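Local coordinates for F5/8 type C domain protein (Clostridium perfringens, PDB 7JRM), which probably binds mucin-type glycans through its carbohydrate-binding module, as part of a large O-glycopeptidase (ZmpB) that recognises and hydrolyses mucins, at residues L306-S309 with I310-L314; T430-T433 with K434-S437. One frame throughout, in Å; residues are numbered along the deposited sequence.

Contact 1. Residues L306-S309 with I310-L314; sequences LLKS and IQNQL
Ile310 packs back against Leu306 one helical turn earlier, its CD1 meeting CD1 of Leu306 at 4.1 Å, while its CG1 lies against the backbone oxygen of the same leucine. That oxygen also accepts the amide of Ile310, with N to O at 2.9 Å. The isoleucine reaches this place because CG1 leans beside its own backbone N (chi1 -66°), which turns the branch back toward the preceding turn. Leu333 covers Leu306, and Leu331 and Met325 cover Ile310.

Around the helix, Gln311 runs back in an extended chain past the carbonyl of Leu307 and brings its amide obliquely across that residue's side chain, NE2 standing 3.6 Å from Leu307 CD1. The polar end of Gln311 is held elsewhere, since NE2 donates to the backbone oxygen of Gly318. On the exposed side Asn312 ND2 approaches the bent aliphatic chain of Lys308, 3.4 Å from its CE, and makes a weak bond to a water that also joins Ser309 OG. Ser309 OG further bonds the oxygen of Tyr305 and the amide of Ser334.

Backbone bonds from residue i+4 to i continue through Gln313 N to Ser309 O and close with Leu314 N to Ile310 O. Helix 304-314 thus packs beside strand 330-332, first of three parallel strands, consistent with the N-terminal cap of a leucine-rich-repeat region.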
loop_
_atom_site.group_PDB
_atom_site.type_symbol
_atom_site.label_atom_id
_atom_site.label_comp_id
_atom_site.label_asym_id
_atom_site.label_seq_id
_atom_site.Cartn_x
_atom_site.Cartn_y
_atom_site.Cartn_z
ATOM N N LEU A 306 10.985 -42.407 8.495
ATOM C CA LEU A 306 10.609 -41.011 8.692
ATOM C C LEU A 306 9.430 -40.896 9.649
ATOM O O LEU A 306 9.386 -39.986 10.485
ATOM C CB LEU A 306 10.281 -40.361 7.348
ATOM C CG LEU A 306 9.789 -38.913 7.382
ATOM C CD1 LEU A 306 10.818 -38.011 8.044
ATOM C CD2 LEU A 306 9.464 -38.422 5.980
ATOM N N LEU A 307 8.466 -41.814 9.540
ATOM C CA LEU A 307 7.346 -41.833 10.475
ATOM C C LEU A 307 7.825 -42.085 11.899
ATOM O O LEU A 307 7.355 -41.441 12.844
ATOM C CB LEU A 307 6.331 -42.895 10.051
ATOM C CG LEU A 307 5.275 -43.297 11.083
ATOM C CD1 LEU A 307 4.271 -42.175 11.287
ATOM C CD2 LEU A 307 4.574 -44.580 10.661
ATOM N N LYS A 308 8.765 -43.016 12.070
ATOM C CA LYS A 308 9.317 -43.278 13.395
ATOM C C LYS A 308 10.148 -42.099 13.888
ATOM O O LYS A 308 10.153 -41.794 15.086
ATOM C CB LYS A 308 10.155 -44.557 13.367
ATOM C CG LYS A 308 10.784 -44.924 14.703
ATOM C CD LYS A 308 9.731 -45.073 15.788
ATOM C CE LYS A 308 10.347 -45.570 17.086
ATOM N NZ LYS A 308 10.862 -46.960 16.956
ATOM N N SER A 309 10.854 -41.423 12.978
ATOM C CA SER A 309 11.658 -40.271 13.371
ATOM C C SER A 309 10.781 -39.125 13.860
ATOM O O SER A 309 11.119 -38.452 14.842
ATOM C CB SER A 309 12.532 -39.819 12.200
ATOM O OG SER A 309 13.669 -40.651 12.058
ATOM N N ILE A 310 9.651 -38.889 13.191
ATOM C CA ILE A 310 8.743 -37.830 13.620
ATOM C C ILE A 310 8.056 -38.215 14.925
ATOM O O ILE A 310 7.842 -37.368 15.803
ATOM C CB ILE A 310 7.726 -37.523 12.505
ATOM C CG1 ILE A 310 8.435 -36.919 11.291
ATOM C CG2 ILE A 310 6.638 -36.583 13.006
ATOM C CD1 ILE A 310 7.544 -36.758 10.080
ATOM N N GLN A 311 7.711 -39.496 15.080
ATOM C CA GLN A 311 7.080 -39.948 16.316
ATOM C C GLN A 311 8.023 -39.803 17.503
ATOM O O GLN A 311 7.588 -39.483 18.616
ATOM C CB GLN A 311 6.622 -41.399 16.168
ATOM C CG GLN A 311 5.298 -41.561 15.438
ATOM C CD GLN A 311 5.017 -43.001 15.053
ATOM O OE1 GLN A 311 5.899 -43.857 15.119
ATOM N NE2 GLN A 311 3.783 -43.274 14.645
ATOM N N ASN A 312 9.321 -40.033 17.286
ATOM C CA ASN A 312 10.290 -39.871 18.365
ATOM C C ASN A 312 10.429 -38.409 18.768
ATOM O O ASN A 312 10.609 -38.099 19.951
ATOM C CB ASN A 312 11.645 -40.439 17.945
ATOM C CG ASN A 312 11.809 -41.897 18.324
ATOM O OD1 ASN A 312 11.660 -42.269 19.489
ATOM N ND2 ASN A 312 12.123 -42.734 17.341
ATOM N N GLN A 313 10.346 -37.496 17.798
ATOM C CA GLN A 313 10.499 -36.078 18.100
ATOM C C GLN A 313 9.266 -35.507 18.791
ATOM O O GLN A 313 9.388 -34.615 19.636
ATOM C CB GLN A 313 10.793 -35.299 16.818
ATOM C CG GLN A 313 11.232 -33.861 17.044
ATOM C CD GLN A 313 12.739 -33.708 17.061
ATOM O OE1 GLN A 313 13.453 -34.393 16.328
ATOM N NE2 GLN A 313 13.232 -32.802 17.897
ATOM N N LEU A 314 8.078 -36.007 18.451
ATOM C CA LEU A 314 6.832 -35.464 18.971
ATOM C C LEU A 314 6.251 -36.270 20.125
ATOM O O LEU A 314 5.280 -35.817 20.739
ATOM C CB LEU A 314 5.789 -35.368 17.851
ATOM C CG LEU A 314 6.048 -34.302 16.786
ATOM C CD1 LEU A 314 5.029 -34.406 15.663
ATOM C CD2 LEU A 314 6.033 -32.916 17.406
HETATM O O HOH W 1 14.088 -42.358 14.755
#

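Contact 2. Residues T430-T433 with K434-S437; sequences TINT and KDLS
Asn432 OD1 accepts the backbone amide of Lys434, an Asx turn that ties the end of a strand to the turn that follows. The bond from Lys434 N to Asn432 OD1 measures 2.9 Å and its N-H points at the oxygen at 157°, although the donor stands well above the plane of the amide carbonyl. The asparagine can reach forward because its CG lies anti to the backbone N (chi1 166°). Lys434 curls back through bends at chi3 and chi4, crossing the asparagine side chain at about a right angle; its NZ is modelled only 2.4 Å from Asn432 OD1, so short that this second bond is doubtful in detail. NZ has another acceptor in the backbone oxygen of Gly390.

The other end of the Asn432 amide faces Asp435. ND2 of Asn432 lies 3.2 Å from OD1 of Asp435, but the angle is too poor for a hydrogen bond, and the amide and carboxylate planes are 30° apart. Further round, Leu436 N gives a weak bond of 3.5 Å to Thr433 O, closing a type I beta turn with Lys434 and Asp435 at its centre. The hydroxyl of Thr433 is buried without a polar partner: the nearest atom to its OG1 across the turn is Leu436 CD1, at 3.9 Å.

This turn leaves strand 428-432, which pairs antiparallel with strand 391-395 through Ile431 and Val392, and Thr433 adds a backbone bond to Gly390. Leu436 then packs on Tyr441, at the start of strand 440-449.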
loop_
_atom_site.group_PDB
_atom_site.type_symbol
_atom_site.label_atom_id
_atom_site.label_comp_id
_atom_site.label_asym_id
_atom_site.label_seq_id
_atom_site.Cartn_x
_atom_site.Cartn_y
_atom_site.Cartn_z
ATOM N N THR A 430 26.937 -45.079 -18.241
ATOM C CA THR A 430 26.981 -46.332 -18.986
ATOM C C THR A 430 28.374 -46.922 -18.843
ATOM O O THR A 430 29.368 -46.251 -19.141
ATOM C CB THR A 430 26.632 -46.115 -20.463
ATOM O OG1 THR A 430 25.216 -45.945 -20.600
ATOM C CG2 THR A 430 27.077 -47.304 -21.301
ATOM N N ILE A 431 28.448 -48.168 -18.384
ATOM C CA ILE A 431 29.711 -48.847 -18.123
ATOM C C ILE A 431 29.843 -50.017 -19.087
ATOM O O ILE A 431 28.935 -50.853 -19.187
ATOM C CB ILE A 431 29.805 -49.327 -16.665
ATOM C CG1 ILE A 431 29.785 -48.135 -15.709
ATOM C CG2 ILE A 431 31.058 -50.166 -16.457
ATOM C CD1 ILE A 431 29.295 -48.478 -14.322
ATOM N N ASN A 432 30.968 -50.076 -19.795
ATOM C CA ASN A 432 31.257 -51.224 -20.640
ATOM C C ASN A 432 31.635 -52.417 -19.772
ATOM O O ASN A 432 32.481 -52.305 -18.879
ATOM C CB ASN A 432 32.386 -50.896 -21.618
ATOM C CG ASN A 432 32.956 -52.132 -22.293
ATOM O OD1 ASN A 432 32.237 -53.093 -22.569
ATOM N ND2 ASN A 432 34.257 -52.112 -22.561
ATOM N N THR A 433 31.005 -53.561 -20.032
ATOM C CA THR A 433 31.241 -54.765 -19.248
ATOM C C THR A 433 31.751 -55.937 -20.074
ATOM O O THR A 433 31.944 -57.026 -19.522
ATOM C CB THR A 433 29.959 -55.184 -18.514
ATOM O OG1 THR A 433 30.265 -56.217 -17.573
ATOM C CG2 THR A 433 28.926 -55.703 -19.496
ATOM N N LYS A 434 31.976 -55.751 -21.378
ATOM C CA LYS A 434 32.468 -56.845 -22.209
ATOM C C LYS A 434 33.900 -57.226 -21.853
ATOM O O LYS A 434 34.262 -58.406 -21.925
ATOM C CB LYS A 434 32.376 -56.469 -23.686
ATOM C CG LYS A 434 30.956 -56.307 -24.202
ATOM C CD LYS A 434 30.936 -55.591 -25.544
ATOM C CE LYS A 434 31.683 -54.267 -25.481
ATOM N NZ LYS A 434 30.990 -53.278 -24.608
ATOM N N ASP A 435 34.722 -56.253 -21.470
ATOM C CA ASP A 435 36.129 -56.480 -21.170
ATOM C C ASP A 435 36.386 -56.745 -19.692
ATOM O O ASP A 435 37.550 -56.818 -19.283
ATOM C CB ASP A 435 36.963 -55.282 -21.631
ATOM C CG ASP A 435 36.461 -53.966 -21.063
ATOM O OD1 ASP A 435 37.062 -52.915 -21.371
ATOM O OD2 ASP A 435 35.463 -53.979 -20.311
ATOM N N LEU A 436 35.339 -56.892 -18.888
ATOM C CA LEU A 436 35.491 -57.037 -17.449
ATOM C C LEU A 436 35.594 -58.504 -17.062
ATOM O O LEU A 436 34.887 -59.356 -17.608
ATOM C CB LEU A 436 34.313 -56.390 -16.718
ATOM C CG LEU A 436 34.542 -54.942 -16.287
ATOM C CD1 LEU A 436 33.238 -54.288 -15.845
ATOM C CD2 LEU A 436 35.591 -54.881 -15.192
ATOM N N SER A 437 36.483 -58.794 -16.115
ATOM C CA SER A 437 36.603 -60.143 -15.588
ATOM C C SER A 437 35.365 -60.505 -14.774
ATOM O O SER A 437 34.671 -59.638 -14.238
ATOM C CB SER A 437 37.856 -60.272 -14.722
ATOM O OG SER A 437 39.006 -59.816 -15.415
#

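Contact 1 comes first along the chain, in helix 304-314, and contact 2 follows more than a hundred residues later, in the turn between strands 428-432 and 440-449. Their centres lie about 44 Å apart and their nearest atoms about 30 Å, so neither touches the other. The helix packs beside 330-332, one of the edge strands of the mixed seven-stranded sheet. Strand 428-432 belongs instead to a separate antiparallel pair with 391-395, and contact 2 links that pair to strand 440-449 of the larger sheet. Both lie in the C-terminal part of an elongated chain, well away from the calcium site formed by Ser163, Val206, Asp208, Gly210 and Asp214.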